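Local coordinates for protein GH127 beta-L-arabinofuranosidase (Geobacillus stearothermophilus, PDB 4QJY) that probably hydrolyses beta-L-arabinofuranosidic bonds to release L-arabinose, as a glycoside hydrolase of family 127, at residues A[133-138]-A[229-234]; A[490-495]-A[531-536]; A[495-500]-A[525-530]. One frame throughout, in Å; residues are numbered along the deposited sequence. Where two conformers were deposited one is given.

Interaction 1 (A[133-138]-A[229-234]); sequences MNLRDN and DQEKEA
The carboxylate of Glu231 receives two successive backbone N-H groups, one on each oxygen. Leu135 N gives a nearly straight bond to Glu231 OE2 (2.8 Å, 169° at the hydrogen), which accepts it on the syn lone pair. Arg136 N reaches Glu231 OE1 at 2.9 Å, again on the syn side but 17° out of the carboxylate plane. Glu231 CG sits between its own backbone N and carbonyl carbon (chi1 56°), and from there the extended chain runs straight out of the helix into the bend of the loop. The Leu135 side chain crosses that of Glu231 at about a right angle, its CG 3.5 Å from Glu231 OE2. The contact joins helix 227-234 to the loop between helices 122-126 and 140-158, within the catalytic domain, whose clan, the six-hairpin glycosidases, has an (alpha/alpha)6 barrel. An Asx motif shapes the loop: Asp137 N bonds to Asn134 OD1 (3.0 Å), from above the plane of that side-chain carbonyl. With an alanine at Glu231 both oxygens go, and the N-H groups of Leu135 and Arg136 would probably lose their acceptors on the helix. Arg136 bends at chi3 and grips Asp137 side-on, NE to OD1 at 2.9 Å and NH2 to OD2 at 2.7 Å, while its NH1 forms a salt bridge with Glu237. A water joins Met133 O to Glu231 O, donating to both.

Interaction 2 (A[490-495]-A[531-536]); sequences WCRGAE and PMPVER
A salt bridge joins Arg492 and Glu535, which meet from opposite directions with guanidinium and carboxylate only 15° from coplanar. The grip is side-on: Arg492 NE bonds to Glu535 OE2 at 2.7 Å and Arg492 NH2 to Glu535 OE1 at 2.8 Å, each on a syn lone pair. A bend in Glu535 (chi2 -75°) turns its carboxylate to the guanidinium edge, and Pro615 of the second subunit packs on both residues. Water-mediated links follow. One water donates to Trp490 O and to Glu535 OE2; another accepts from Arg492 N and donates to Pro531 O. These bonds tie the loop leading into strand 495-498 to the segment that runs into strand 534-539, which belongs to a different sheet, so the contact bridges two beta-sheets, probably where the middle and C-terminal domains meet. Apolar contacts form the third group. Cys491 SG lies 3.5 Å from Pro531 CD, and Met532 lies obliquely by the six-membered ring of Trp490, its CG 3.7 Å from Trp490 CH2. Pro531 O approaches that ring at its edge, 3.4 Å from Trp490 CZ3, while the indole NE1 bonds to Glu361 of the catalytic domain.

Interaction 3 (A[495-500]-A[525-530]); sequences EVTING and EVKLYF
Val496 lies beside Leu528, its non-hydrogen-bonded partner, on one side of an antiparallel strand pair, with Val526 crossing it obliquely. The valine can be followed outward from the backbone. CB lies 4.1 Å from Lys527 O. With CG1 anti to the backbone N (chi1 -178°), the two methyls part: CG1 reaches Val526 CG1 at 4.0 Å, while CG2 presses on Leu528 CD2 at 3.3 Å, tighter than usual for two carbons. Beyond this pair the same side carries Ile498, and Ile516 of strand 513-517 touches both Val496 and Ile498. The register is fixed by the hydrogen-bonded pairs Glu495 with Tyr529 and Thr497 with Lys527, each making two backbone bonds, in strands whose axes run 168° apart. These are inner strands of a seven-stranded antiparallel sheet, since 495-498 also adjoins 501-502 and 524-529 adjoins 468-475. At the Asn499 end, Asn499 N bonds to Glu525 O (2.8 Å), and Asn499 OD1 takes the N-H of Glu525 at 2.7 Å, so a side-chain oxygen extends the ladder where the strand ends. On the other side of the sheet, Glu495 lies alongside Tyr529, its OE2 near the plane at the ring edge, 3.4 Å from Tyr529 CD2. The chemistry thus divides by face: valine, isoleucine and leucine meet on the side turned to the interior, whereas glutamate, threonine, lysine and tyrosine occupy the more solvent-accessible side.

In the fold
Along the chain interaction 1 is complete before the other two begin, and interaction 3 is nested inside the loop that interaction 2 closes. Interaction 1 lies in the helical catalytic domain, its centre 52 Å from that of interaction 2 and 58 Å from that of interaction 3, on the opposite side of the chain's centre. Interactions 2 and 3 have centres 16 Å apart, share Glu495 and touch: Phe530 packs against Trp490, Cys491 and Ala494. Strand 524-529 of the seven-stranded sheet is followed by strand 534-539 of another sheet, so interaction 3 builds the first sheet and interaction 2 ties the loop beside it to the segment leading into the next, remote from the helix-to-loop contact.

Interaction 1 (A[133-138]-A[229-234])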
loop_
_atom_site.group_PDB
_atom_site.type_symbol
_atom_site.label_atom_id
_atom_site.label_comp_id
_atom_site.label_asym_id
_atom_site.label_seq_id
_atom_site.Cartn_x
_atom_site.Cartn_y
_atom_site.Cartn_z
ATOM N N MET A 133 -23.346 -20.973 -18.516
ATOM C CA MET A 133 -22.905 -20.040 -19.525
ATOM C C MET A 133 -21.732 -19.187 -19.007
ATOM O O MET A 133 -20.998 -18.614 -19.809
ATOM C CB MET A 133 -24.066 -19.131 -19.945
ATOM C CG MET A 133 -24.934 -19.770 -21.012
ATOM S SD MET A 133 -26.194 -18.733 -21.813
ATOM C CE MET A 133 -26.995 -20.062 -22.694
ATOM N N ASN A 134 -21.542 -19.105 -17.691
ATOM C CA ASN A 134 -20.431 -18.329 -17.138
ATOM C C ASN A 134 -19.837 -19.004 -15.940
ATOM O O ASN A 134 -20.160 -18.698 -14.763
ATOM C CB ASN A 134 -20.918 -16.947 -16.722
ATOM C CG ASN A 134 -19.789 -15.998 -16.463
ATOM O OD1 ASN A 134 -18.608 -16.395 -16.334
ATOM N ND2 ASN A 134 -20.118 -14.724 -16.442
ATOM N N LEU A 135 -19.005 -19.970 -16.238
ATOM C CA LEU A 135 -18.347 -20.752 -15.215
ATOM C C LEU A 135 -17.235 -19.923 -14.617
ATOM O O LEU A 135 -16.876 -20.156 -13.490
ATOM C CB LEU A 135 -17.767 -22.030 -15.779
ATOM C CG LEU A 135 -18.696 -22.928 -16.586
ATOM C CD1 LEU A 135 -17.903 -24.147 -17.065
ATOM C CD2 LEU A 135 -19.942 -23.328 -15.822
ATOM N N ARG A 136 -16.694 -18.969 -15.367
ATOM C CA ARG A 136 -15.631 -18.122 -14.841
ATOM C C ARG A 136 -16.119 -17.339 -13.629
ATOM O O ARG A 136 -15.382 -17.234 -12.688
ATOM C CB ARG A 136 -15.114 -17.152 -15.871
ATOM C CG ARG A 136 -13.859 -16.381 -15.478
ATOM C CD ARG A 136 -13.566 -15.227 -16.459
ATOM N NE ARG A 136 -14.597 -14.217 -16.343
ATOM C CZ ARG A 136 -14.860 -13.272 -17.237
ATOM N NH1 ARG A 136 -14.192 -13.168 -18.355
ATOM N NH2 ARG A 136 -15.835 -12.421 -17.008
ATOM N N ASP A 137 -17.358 -16.851 -13.645
ATOM C CA ASP A 137 -17.851 -15.922 -12.623
ATOM C C ASP A 137 -19.011 -16.404 -11.790
ATOM O O ASP A 137 -19.215 -15.911 -10.684
ATOM C CB ASP A 137 -18.329 -14.597 -13.289
ATOM C CG ASP A 137 -17.232 -13.887 -14.064
ATOM O OD1 ASP A 137 -16.042 -14.095 -13.796
ATOM O OD2 ASP A 137 -17.543 -13.080 -14.970
ATOM N N ASN A 138 -19.851 -17.308 -12.290
ATOM C CA ASN A 138 -21.146 -17.442 -11.592
ATOM C C ASN A 138 -21.305 -18.489 -10.511
ATOM O O ASN A 138 -22.417 -18.611 -9.953
ATOM C CB ASN A 138 -22.330 -17.413 -12.577
ATOM C CG ASN A 138 -22.546 -16.026 -13.150
ATOM O OD1 ASN A 138 -21.874 -15.085 -12.756
ATOM N ND2 ASN A 138 -23.455 -15.902 -14.081
ATOM N N ASP A 229 -11.836 -18.308 -22.152
ATOM C CA ASP A 229 -11.833 -17.538 -23.417
ATOM C C ASP A 229 -12.954 -17.949 -24.361
ATOM O O ASP A 229 -13.616 -17.107 -24.959
ATOM C CB ASP A 229 -10.493 -17.709 -24.127
ATOM C CG ASP A 229 -9.413 -16.837 -23.543
ATOM O OD1 ASP A 229 -9.752 -15.952 -22.748
ATOM O OD2 ASP A 229 -8.225 -17.041 -23.881
ATOM N N GLN A 230 -13.195 -19.243 -24.476
ATOM C CA GLN A 230 -14.301 -19.735 -25.277
ATOM C C GLN A 230 -15.670 -19.261 -24.768
ATOM O O GLN A 230 -16.405 -18.670 -25.553
ATOM C CB GLN A 230 -14.289 -21.253 -25.357
ATOM C CG GLN A 230 -13.067 -21.793 -26.086
ATOM C CD GLN A 230 -12.802 -23.247 -25.713
ATOM O OE1 GLN A 230 -12.379 -23.555 -24.600
ATOM N NE2 GLN A 230 -13.035 -24.132 -26.626
ATOM N N GLU A 231 -16.026 -19.485 -23.493
ATOM C CA GLU A 231 -17.350 -19.035 -23.024
ATOM C C GLU A 231 -17.473 -17.511 -23.086
ATOM O O GLU A 231 -18.582 -16.962 -23.276
ATOM C CB GLU A 231 -17.763 -19.588 -21.636
ATOM C CG GLU A 231 -16.789 -19.307 -20.503
ATOM C CD GLU A 231 -17.371 -19.459 -19.104
ATOM O OE1 GLU A 231 -16.925 -18.743 -18.201
ATOM O OE2 GLU A 231 -18.241 -20.311 -18.887
ATOM N N LYS A 232 -16.335 -16.841 -22.982
ATOM C CA LYS A 232 -16.257 -15.388 -23.075
ATOM C C LYS A 232 -16.663 -14.867 -24.449
ATOM O O LYS A 232 -17.421 -13.902 -24.564
ATOM C CB LYS A 232 -14.826 -14.910 -22.812
ATOM C CG LYS A 232 -14.731 -13.410 -22.713
ATOM C CD LYS A 232 -13.394 -12.950 -22.180
ATOM C CE LYS A 232 -12.280 -13.164 -23.183
ATOM N NZ LYS A 232 -11.439 -11.939 -23.271
ATOM N N GLU A 233 -16.092 -15.486 -25.470
ATOM C CA GLU A 233 -16.433 -15.177 -26.829
ATOM C C GLU A 233 -17.927 -15.506 -27.145
ATOM O O GLU A 233 -18.628 -14.689 -27.758
ATOM C CB GLU A 233 -15.480 -15.907 -27.765
ATOM C CG GLU A 233 -15.994 -15.919 -29.194
ATOM C CD GLU A 233 -14.904 -15.663 -30.194
ATOM O OE1 GLU A 233 -14.917 -14.570 -30.807
ATOM O OE2 GLU A 233 -14.035 -16.550 -30.338
ATOM N N ALA A 234 -18.427 -16.646 -26.682
ATOM C CA ALA A 234 -19.855 -16.951 -26.827
ATOM C C ALA A 234 -20.749 -15.970 -26.083
ATOM O O ALA A 234 -21.907 -15.812 -26.418
ATOM C CB ALA A 234 -20.158 -18.381 -26.383
HETATM O O HOH W 1 -20.975 -18.914 -22.794
#

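Interaction 2 (A[490-495]-A[531-536])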
loop_
_atom_site.group_PDB
_atom_site.type_symbol
_atom_site.label_atom_id
_atom_site.label_comp_id
_atom_site.label_asym_id
_atom_site.label_seq_id
_atom_site.Cartn_x
_atom_site.Cartn_y
_atom_site.Cartn_z
ATOM N N TRP A 490 7.984 -26.189 16.697
ATOM C CA TRP A 490 8.371 -25.054 17.529
ATOM C C TRP A 490 9.090 -25.504 18.798
ATOM O O TRP A 490 9.684 -24.694 19.447
ATOM C CB TRP A 490 7.144 -24.183 17.925
ATOM C CG TRP A 490 6.056 -24.929 18.656
ATOM C CD1 TRP A 490 4.838 -25.335 18.128
ATOM C CD2 TRP A 490 6.052 -25.342 20.022
ATOM N NE1 TRP A 490 4.100 -25.994 19.083
ATOM C CE2 TRP A 490 4.808 -26.005 20.260
ATOM C CE3 TRP A 490 6.956 -25.203 21.085
ATOM C CZ2 TRP A 490 4.481 -26.565 21.497
ATOM C CZ3 TRP A 490 6.623 -25.742 22.335
ATOM C CH2 TRP A 490 5.400 -26.424 22.527
ATOM N N CYS A 491 9.044 -26.783 19.182
ATOM C CA CYS A 491 9.623 -27.226 20.474
ATOM C C CYS A 491 11.110 -27.518 20.370
ATOM O O CYS A 491 11.582 -27.946 19.356
ATOM C CB CYS A 491 8.882 -28.464 21.007
ATOM S SG CYS A 491 9.354 -28.979 22.677
ATOM N N ARG A 492 11.854 -27.304 21.440
ATOM C CA ARG A 492 13.324 -27.574 21.393
ATOM C C ARG A 492 13.733 -29.008 21.790
ATOM O O ARG A 492 14.823 -29.441 21.524
ATOM C CB ARG A 492 14.047 -26.605 22.271
ATOM C CG ARG A 492 13.985 -25.190 21.733
ATOM C CD ARG A 492 14.541 -24.219 22.741
ATOM N NE ARG A 492 14.539 -22.868 22.228
ATOM C CZ ARG A 492 15.594 -22.270 21.696
ATOM N NH1 ARG A 492 16.766 -22.866 21.616
ATOM N NH2 ARG A 492 15.474 -21.056 21.254
ATOM N N GLY A 493 12.846 -29.722 22.433
ATOM C CA GLY A 493 13.076 -31.116 22.795
ATOM C C GLY A 493 11.736 -31.608 23.316
ATOM O O GLY A 493 10.818 -30.821 23.552
ATOM N N ALA A 494 11.572 -32.897 23.419
ATOM C CA ALA A 494 10.392 -33.414 24.032
ATOM C C ALA A 494 10.917 -34.466 24.951
ATOM O O ALA A 494 11.962 -35.020 24.673
ATOM C CB ALA A 494 9.500 -33.993 22.971
ATOM N N GLU A 495 10.218 -34.706 26.047
ATOM C CA GLU A 495 10.495 -35.850 26.910
ATOM C C GLU A 495 9.202 -36.700 26.953
ATOM O O GLU A 495 8.092 -36.169 27.018
ATOM C CB GLU A 495 10.931 -35.407 28.345
ATOM C CG GLU A 495 12.068 -34.378 28.400
ATOM C CD GLU A 495 12.229 -33.705 29.771
ATOM O OE1 GLU A 495 11.877 -34.312 30.795
ATOM O OE2 GLU A 495 12.744 -32.571 29.831
ATOM N N PRO A 531 8.738 -28.315 26.429
ATOM C CA PRO A 531 9.048 -27.039 27.047
ATOM C C PRO A 531 8.534 -25.887 26.215
ATOM O O PRO A 531 8.688 -25.918 25.025
ATOM C CB PRO A 531 10.588 -27.008 27.099
ATOM C CG PRO A 531 11.040 -28.054 26.189
ATOM C CD PRO A 531 9.942 -29.080 26.106
ATOM N N MET A 532 7.918 -24.910 26.891
ATOM C CA MET A 532 7.347 -23.749 26.262
ATOM C C MET A 532 8.045 -22.474 26.753
ATOM O O MET A 532 7.457 -21.698 27.488
ATOM C CB MET A 532 5.847 -23.649 26.563
ATOM C CG MET A 532 4.984 -24.490 25.641
ATOM S SD MET A 532 3.240 -24.067 25.901
ATOM C CE MET A 532 2.594 -25.365 24.845
ATOM N N PRO A 533 9.279 -22.224 26.277
ATOM C CA PRO A 533 9.867 -20.926 26.580
ATOM C C PRO A 533 9.248 -19.794 25.710
ATOM O O PRO A 533 8.659 -20.057 24.613
ATOM C CB PRO A 533 11.350 -21.146 26.221
ATOM C CG PRO A 533 11.280 -22.108 25.059
ATOM C CD PRO A 533 10.126 -23.019 25.379
ATOM N N VAL A 534 9.416 -18.544 26.146
ATOM C CA VAL A 534 9.134 -17.425 25.290
ATOM C C VAL A 534 10.230 -17.381 24.234
ATOM O O VAL A 534 11.358 -17.426 24.567
ATOM C CB VAL A 534 9.109 -16.133 26.043
ATOM C CG1 VAL A 534 8.861 -14.987 25.068
ATOM C CG2 VAL A 534 8.016 -16.170 27.108
ATOM N N GLU A 535 9.876 -17.399 22.961
ATOM C CA GLU A 535 10.837 -17.424 21.875
ATOM C C GLU A 535 10.826 -16.079 21.124
ATOM O O GLU A 535 9.793 -15.446 20.989
ATOM C CB GLU A 535 10.480 -18.538 20.877
ATOM C CG GLU A 535 10.570 -19.989 21.389
ATOM C CD GLU A 535 11.990 -20.511 21.532
ATOM O OE1 GLU A 535 12.957 -19.736 21.300
ATOM O OE2 GLU A 535 12.167 -21.725 21.865
ATOM N N ARG A 536 11.989 -15.629 20.661
ATOM C CA ARG A 536 12.016 -14.534 19.739
ATOM C C ARG A 536 12.162 -15.035 18.369
ATOM O O ARG A 536 13.186 -15.622 18.054
ATOM C CB ARG A 536 13.218 -13.694 19.954
ATOM C CG ARG A 536 13.195 -12.935 21.232
ATOM C CD ARG A 536 14.471 -12.154 21.166
ATOM N NE ARG A 536 14.565 -11.250 22.248
ATOM C CZ ARG A 536 15.033 -10.017 22.151
ATOM N NH1 ARG A 536 15.432 -9.497 20.984
ATOM N NH2 ARG A 536 15.063 -9.298 23.258
HETATM O O HOH W 2 10.011 -23.309 21.886
HETATM O O HOH W 3 10.825 -25.717 23.409
#

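Interaction 3 (A[495-500]-A[525-530])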
loop_
_atom_site.group_PDB
_atom_site.type_symbol
_atom_site.label_atom_id
_atom_site.label_comp_id
_atom_site.label_asym_id
_atom_site.label_seq_id
_atom_site.Cartn_x
_atom_site.Cartn_y
_atom_site.Cartn_z
ATOM N N GLU A 495 10.218 -34.706 26.047
ATOM C CA GLU A 495 10.495 -35.850 26.910
ATOM C C GLU A 495 9.202 -36.700 26.953
ATOM O O GLU A 495 8.092 -36.169 27.018
ATOM C CB GLU A 495 10.931 -35.407 28.345
ATOM C CG GLU A 495 12.068 -34.378 28.400
ATOM C CD GLU A 495 12.229 -33.705 29.771
ATOM O OE1 GLU A 495 11.877 -34.312 30.795
ATOM O OE2 GLU A 495 12.744 -32.571 29.831
ATOM N N VAL A 496 9.372 -38.006 26.931
ATOM C CA VAL A 496 8.289 -38.970 26.981
ATOM C C VAL A 496 8.629 -40.027 28.000
ATOM O O VAL A 496 9.751 -40.566 28.006
ATOM C CB VAL A 496 8.114 -39.683 25.626
ATOM C CG1 VAL A 496 6.943 -40.670 25.660
ATOM C CG2 VAL A 496 7.889 -38.662 24.547
ATOM N N THR A 497 7.659 -40.299 28.857
ATOM C CA THR A 497 7.644 -41.488 29.692
ATOM C C THR A 497 6.391 -42.324 29.471
ATOM O O THR A 497 5.298 -41.787 29.229
ATOM C CB THR A 497 7.635 -41.166 31.204
ATOM O OG1 THR A 497 6.496 -40.380 31.526
ATOM C CG2 THR A 497 8.898 -40.463 31.626
ATOM N N ILE A 498 6.534 -43.637 29.609
ATOM C CA ILE A 498 5.363 -44.534 29.611
ATOM C C ILE A 498 5.311 -45.226 30.954
ATOM O O ILE A 498 6.272 -45.911 31.360
ATOM C CB ILE A 498 5.440 -45.565 28.488
ATOM C CG1 ILE A 498 5.408 -44.849 27.143
ATOM C CG2 ILE A 498 4.266 -46.513 28.588
ATOM C CD1 ILE A 498 5.682 -45.720 25.942
ATOM N N ASN A 499 4.196 -45.042 31.647
ATOM C CA ASN A 499 4.046 -45.479 33.041
ATOM C C ASN A 499 5.222 -45.112 33.908
ATOM O O ASN A 499 5.679 -45.919 34.678
ATOM C CB ASN A 499 3.764 -47.000 33.127
ATOM C CG ASN A 499 2.492 -47.364 32.408
ATOM O OD1 ASN A 499 1.564 -46.567 32.419
ATOM N ND2 ASN A 499 2.454 -48.515 31.719
ATOM N N GLY A 500 5.715 -43.888 33.775
ATOM C CA GLY A 500 6.795 -43.371 34.608
ATOM C C GLY A 500 8.201 -43.704 34.114
ATOM O O GLY A 500 9.135 -43.096 34.539
ATOM N N GLU A 525 -0.140 -45.221 30.759
ATOM C CA GLU A 525 -0.118 -43.766 30.830
ATOM C C GLU A 525 1.098 -43.194 30.110
ATOM O O GLU A 525 2.227 -43.384 30.542
ATOM C CB GLU A 525 -0.140 -43.321 32.291
ATOM C CG GLU A 525 -1.036 -42.118 32.508
ATOM C CD GLU A 525 -0.621 -41.244 33.688
ATOM O OE1 GLU A 525 -1.360 -41.278 34.702
ATOM O OE2 GLU A 525 0.409 -40.515 33.596
ATOM N N VAL A 526 0.869 -42.501 29.002
ATOM C CA VAL A 526 1.966 -41.810 28.290
ATOM C C VAL A 526 2.024 -40.347 28.742
ATOM O O VAL A 526 1.034 -39.636 28.679
ATOM C CB VAL A 526 1.774 -41.825 26.782
ATOM C CG1 VAL A 526 2.995 -41.252 26.076
ATOM C CG2 VAL A 526 1.534 -43.238 26.310
ATOM N N LYS A 527 3.164 -39.913 29.250
ATOM C CA LYS A 527 3.313 -38.511 29.585
ATOM C C LYS A 527 4.288 -37.872 28.606
ATOM O O LYS A 527 5.353 -38.423 28.321
ATOM C CB LYS A 527 3.777 -38.368 31.016
ATOM C CG LYS A 527 4.001 -36.933 31.432
ATOM C CD LYS A 527 3.899 -36.782 32.937
ATOM C CE LYS A 527 4.722 -35.618 33.400
ATOM N NZ LYS A 527 4.407 -35.358 34.821
ATOM N N LEU A 528 3.885 -36.737 28.059
ATOM C CA LEU A 528 4.699 -35.971 27.129
ATOM C C LEU A 528 5.017 -34.639 27.760
ATOM O O LEU A 528 4.154 -34.037 28.318
ATOM C CB LEU A 528 3.904 -35.668 25.872
ATOM C CG LEU A 528 3.735 -36.779 24.869
ATOM C CD1 LEU A 528 2.631 -36.432 23.883
ATOM C CD2 LEU A 528 5.069 -36.910 24.140
ATOM N N TYR A 529 6.248 -34.180 27.630
ATOM C CA TYR A 529 6.630 -32.850 28.062
ATOM C C TYR A 529 7.297 -32.110 26.920
ATOM O O TYR A 529 8.391 -32.527 26.433
ATOM C CB TYR A 529 7.560 -32.892 29.294
ATOM C CG TYR A 529 8.211 -31.564 29.651
ATOM C CD1 TYR A 529 7.460 -30.484 30.173
ATOM C CD2 TYR A 529 9.579 -31.381 29.459
ATOM C CE1 TYR A 529 8.077 -29.282 30.507
ATOM C CE2 TYR A 529 10.203 -30.182 29.786
ATOM C CZ TYR A 529 9.463 -29.138 30.310
ATOM O OH TYR A 529 10.142 -27.965 30.605
ATOM N N PHE A 530 6.637 -30.991 26.554
ATOM C CA PHE A 530 7.148 -29.997 25.588
ATOM C C PHE A 530 7.456 -28.685 26.311
ATOM O O PHE A 530 6.535 -28.009 26.763
ATOM C CB PHE A 530 6.082 -29.700 24.479
ATOM C CG PHE A 530 5.630 -30.908 23.700
ATOM C CD1 PHE A 530 6.548 -31.702 23.049
ATOM C CD2 PHE A 530 4.313 -31.257 23.680
ATOM C CE1 PHE A 530 6.157 -32.845 22.356
ATOM C CE2 PHE A 530 3.882 -32.384 23.009
ATOM C CZ PHE A 530 4.799 -33.180 22.328
HETATM O O HOH W 4 4.399 -41.969 31.989
#